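Nitroreductase family protein (Sphingopyxis sp., PDB 7DP1) probably reduces nitro groups of dinitroaniline herbicides, using a bound flavin mononucleotide and NADPH. Local coordinates at residues 173-178 against 200-205. The protein carries 1 engineered substitution. Numbering follows the deposited sequence.
Sequences CPQECW and GLAIGH. With FMN (flavin mononucleotide), chain C.
Gly200 CA lies 3.9 Å from Trp178 CD1, a place where a beta carbon would probably clash with the indole. The edge of the indole is fixed within its own segment, where Trp178 NE1 donates a nearly straight bond to Gln175 OE1 (2.9 Å, 169°), which it meets from above the carbonyl plane of the amide; the rings of Phe139 and Tyr129 also meet the indole edge-to-face. That amide is gripped at both ends, NE2 being bonded to Asn128 O, and its OE1 also rests against the methyl of Ala202. With CG of Gln175 anti to the carbonyl carbon (chi1 -67°) and the chain extended beyond it, the amide lies over the same sheet face as Ala202.

Beneath these side chains, two reciprocal pairs of backbone bonds join Cys173 to Ala202 and Gln175 to Gly200, with Gln175 N to Gly200 O and Gly200 N to Gln175 O each 2.7 Å. Between them, Pro174 and Leu201 form a non-hydrogen-bonded pair on the other face, where Leu201 CD1 lies 3.6 Å from Pro174 N, close to helix 148-167. This is one edge of the antiparallel sheet in the nitroreductase fold, strand 171-175 lying outermost within the chain; the strand and the turn after it line one side of the flavin, which Arg18, Ser20, Arg22, Asn128 and Arg219 also hold. Pro174 CG packs 3.4 Å from C9 of the isoalloxazine, Glu176 N donates to N5 (2.8 Å), and Cys177 N donates to O4. A bond to N5 of this kind is likely to influence the redox behaviour of the flavin.

The Glu176 side chain runs along the dimethylbenzene end, its OE2 3.1 Å from C7M, and also packs on Pro149 of the second subunit. An alanine here would probably open a gap beside C7M and lose the carboxylate's contacts and the packing on that proline.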
loop_
_atom_site.group_PDB
_atom_site.type_symbol
_atom_site.label_atom_id
_atom_site.label_comp_id
_atom_site.label_asym_id
_atom_site.label_seq_id
_atom_site.Cartn_x
_atom_site.Cartn_y
_atom_site.Cartn_z
ATOM N N CYS A 173 4.813 6.638 -12.555
ATOM C CA CYS A 173 3.400 6.430 -12.779
ATOM C C CYS A 173 3.085 4.986 -12.460
ATOM O O CYS A 173 3.530 4.097 -13.177
ATOM C CB CYS A 173 3.020 6.740 -14.237
ATOM S SG CYS A 173 1.206 6.819 -14.469
ATOM N N PRO A 174 2.335 4.734 -11.376
ATOM C CA PRO A 174 1.846 3.368 -11.167
ATOM C C PRO A 174 0.862 3.030 -12.284
ATOM O O PRO A 174 0.114 3.904 -12.712
ATOM C CB PRO A 174 1.170 3.437 -9.799
ATOM C CG PRO A 174 0.833 4.891 -9.619
ATOM C CD PRO A 174 1.862 5.670 -10.334
ATOM N N GLN A 175 0.907 1.808 -12.801
ATOM C CA GLN A 175 0.078 1.443 -13.959
ATOM C C GLN A 175 -0.536 0.060 -13.845
ATOM O O GLN A 175 0.161 -0.934 -14.002
ATOM C CB GLN A 175 0.890 1.471 -15.243
ATOM C CG GLN A 175 1.370 2.816 -15.708
ATOM C CD GLN A 175 1.971 2.704 -17.094
ATOM O OE1 GLN A 175 3.101 2.245 -17.252
ATOM N NE2 GLN A 175 1.204 3.092 -18.113
ATOM N N GLU A 176 -1.846 -0.007 -13.637
ATOM C CA GLU A 176 -2.527 -1.296 -13.619
ATOM C C GLU A 176 -2.868 -1.770 -15.021
ATOM O O GLU A 176 -3.325 -2.900 -15.213
ATOM C CB GLU A 176 -3.798 -1.211 -12.791
ATOM C CG GLU A 176 -3.655 -1.796 -11.427
ATOM C CD GLU A 176 -4.622 -1.167 -10.439
ATOM O OE1 GLU A 176 -5.499 -0.379 -10.866
ATOM O OE2 GLU A 176 -4.491 -1.468 -9.238
ATOM N N CYS A 177 -2.672 -0.898 -16.003
ATOM C CA CYS A 177 -3.043 -1.232 -17.379
ATOM C C CYS A 177 -2.336 -2.500 -17.883
ATOM O O CYS A 177 -2.878 -3.239 -18.705
ATOM C CB CYS A 177 -2.728 -0.053 -18.305
ATOM S SG CYS A 177 -0.982 0.424 -18.296
ATOM N N TRP A 178 -1.139 -2.760 -17.361
ATOM C CA TRP A 178 -0.357 -3.936 -17.751
ATOM C C TRP A 178 -1.025 -5.243 -17.318
ATOM O O TRP A 178 -0.837 -6.293 -17.947
ATOM C CB TRP A 178 1.065 -3.837 -17.167
ATOM C CG TRP A 178 1.807 -2.632 -17.722
ATOM C CD1 TRP A 178 2.016 -1.436 -17.092
ATOM C CD2 TRP A 178 2.367 -2.495 -19.038
ATOM N NE1 TRP A 178 2.681 -0.574 -17.929
ATOM C CE2 TRP A 178 2.913 -1.202 -19.127
ATOM C CE3 TRP A 178 2.476 -3.354 -20.141
ATOM C CZ2 TRP A 178 3.565 -0.740 -20.273
ATOM C CZ3 TRP A 178 3.117 -2.892 -21.291
ATOM C CH2 TRP A 178 3.654 -1.600 -21.346
ATOM N N GLY A 200 2.311 -2.291 -13.111
ATOM C CA GLY A 200 3.590 -1.749 -13.539
ATOM C C GLY A 200 3.831 -0.455 -12.787
ATOM O O GLY A 200 2.904 0.079 -12.160
ATOM N N LEU A 201 5.075 0.019 -12.799
ATOM C CA LEU A 201 5.406 1.364 -12.312
ATOM C C LEU A 201 6.361 1.995 -13.329
ATOM O O LEU A 201 7.518 1.586 -13.452
ATOM C CB LEU A 201 6.028 1.323 -10.907
ATOM C CG LEU A 201 6.453 2.654 -10.246
ATOM C CD1 LEU A 201 5.238 3.478 -9.733
ATOM C CD2 LEU A 201 7.504 2.452 -9.120
ATOM N N ALA A 202 5.859 2.924 -14.130
ATOM C CA ALA A 202 6.731 3.615 -15.073
ATOM C C ALA A 202 7.661 4.508 -14.271
ATOM O O ALA A 202 7.206 5.194 -13.361
ATOM C CB ALA A 202 5.923 4.410 -16.061
ATOM N N ILE A 203 8.951 4.516 -14.606
ATOM C CA ILE A 203 9.948 5.291 -13.858
ATOM C C ILE A 203 10.835 6.148 -14.746
ATOM O O ILE A 203 11.353 5.662 -15.755
ATOM C CB ILE A 203 10.864 4.363 -13.023
ATOM C CG1 ILE A 203 10.080 3.701 -11.895
ATOM C CG2 ILE A 203 11.996 5.147 -12.383
ATOM C CD1 ILE A 203 10.911 2.742 -11.071
ATOM N N GLY A 204 11.044 7.409 -14.354
ATOM C CA GLY A 204 11.916 8.295 -15.108
ATOM C C GLY A 204 11.952 9.713 -14.578
ATOM O O GLY A 204 11.468 9.990 -13.466
ATOM N N HIS A 205 12.540 10.606 -15.374
ATOM C CA HIS A 205 12.636 12.012 -15.043
ATOM C C HIS A 205 11.423 12.735 -15.616
ATOM O O HIS A 205 11.157 12.647 -16.819
ATOM C CB HIS A 205 13.930 12.609 -15.608
ATOM C CG HIS A 205 15.180 12.047 -14.999
ATOM N ND1 HIS A 205 15.807 12.621 -13.914
ATOM C CD2 HIS A 205 15.919 10.959 -15.328
ATOM C CE1 HIS A 205 16.885 11.920 -13.608
ATOM N NE2 HIS A 205 16.974 10.904 -14.447
HETATM N N1 FMN C . -2.782 5.913 -14.056
HETATM C C2 FMN C . -2.863 5.698 -15.416
HETATM O O2 FMN C . -2.921 6.645 -16.191
HETATM N N3 FMN C . -2.883 4.421 -15.928
HETATM C C4 FMN C . -2.819 3.332 -15.092
HETATM O O4 FMN C . -2.821 2.187 -15.579
HETATM C C4A FMN C . -2.750 3.551 -13.716
HETATM N N5 FMN C . -2.695 2.486 -12.845
HETATM C C5A FMN C . -2.604 2.686 -11.481
HETATM C C6 FMN C . -2.535 1.577 -10.641
HETATM C C7 FMN C . -2.449 1.753 -9.273
HETATM C C7M FMN C . -2.362 0.578 -8.347
HETATM C C8 FMN C . -2.430 3.033 -8.740
HETATM C C8M FMN C . -2.313 3.160 -7.249
HETATM C C9 FMN C . -2.501 4.150 -9.576
HETATM C C9A FMN C . -2.592 3.980 -10.959
HETATM N N10 FMN C . -2.665 5.054 -11.833
HETATM C C10 FMN C . -2.743 4.841 -13.200
HETATM C "C1'" FMN C . -2.625 6.464 -11.335
HETATM C "C2'" FMN C . -3.927 6.971 -10.721
HETATM O "O2'" FMN C . -4.813 7.347 -11.745
HETATM C "C3'" FMN C . -3.597 8.191 -9.866
HETATM O "O3'" FMN C . -2.899 7.714 -8.735
HETATM C "C4'" FMN C . -4.820 8.958 -9.372
HETATM O "O4'" FMN C . -5.562 9.566 -10.413
HETATM C "C5'" FMN C . -4.330 10.060 -8.464
HETATM O "O5'" FMN C . -3.494 10.898 -9.225
HETATM P P FMN C . -2.034 11.207 -8.626
HETATM O O1P FMN C . -1.219 11.898 -9.681
HETATM O O2P FMN C . -2.181 12.079 -7.390
HETATM O O3P FMN C . -1.389 9.892 -8.223
#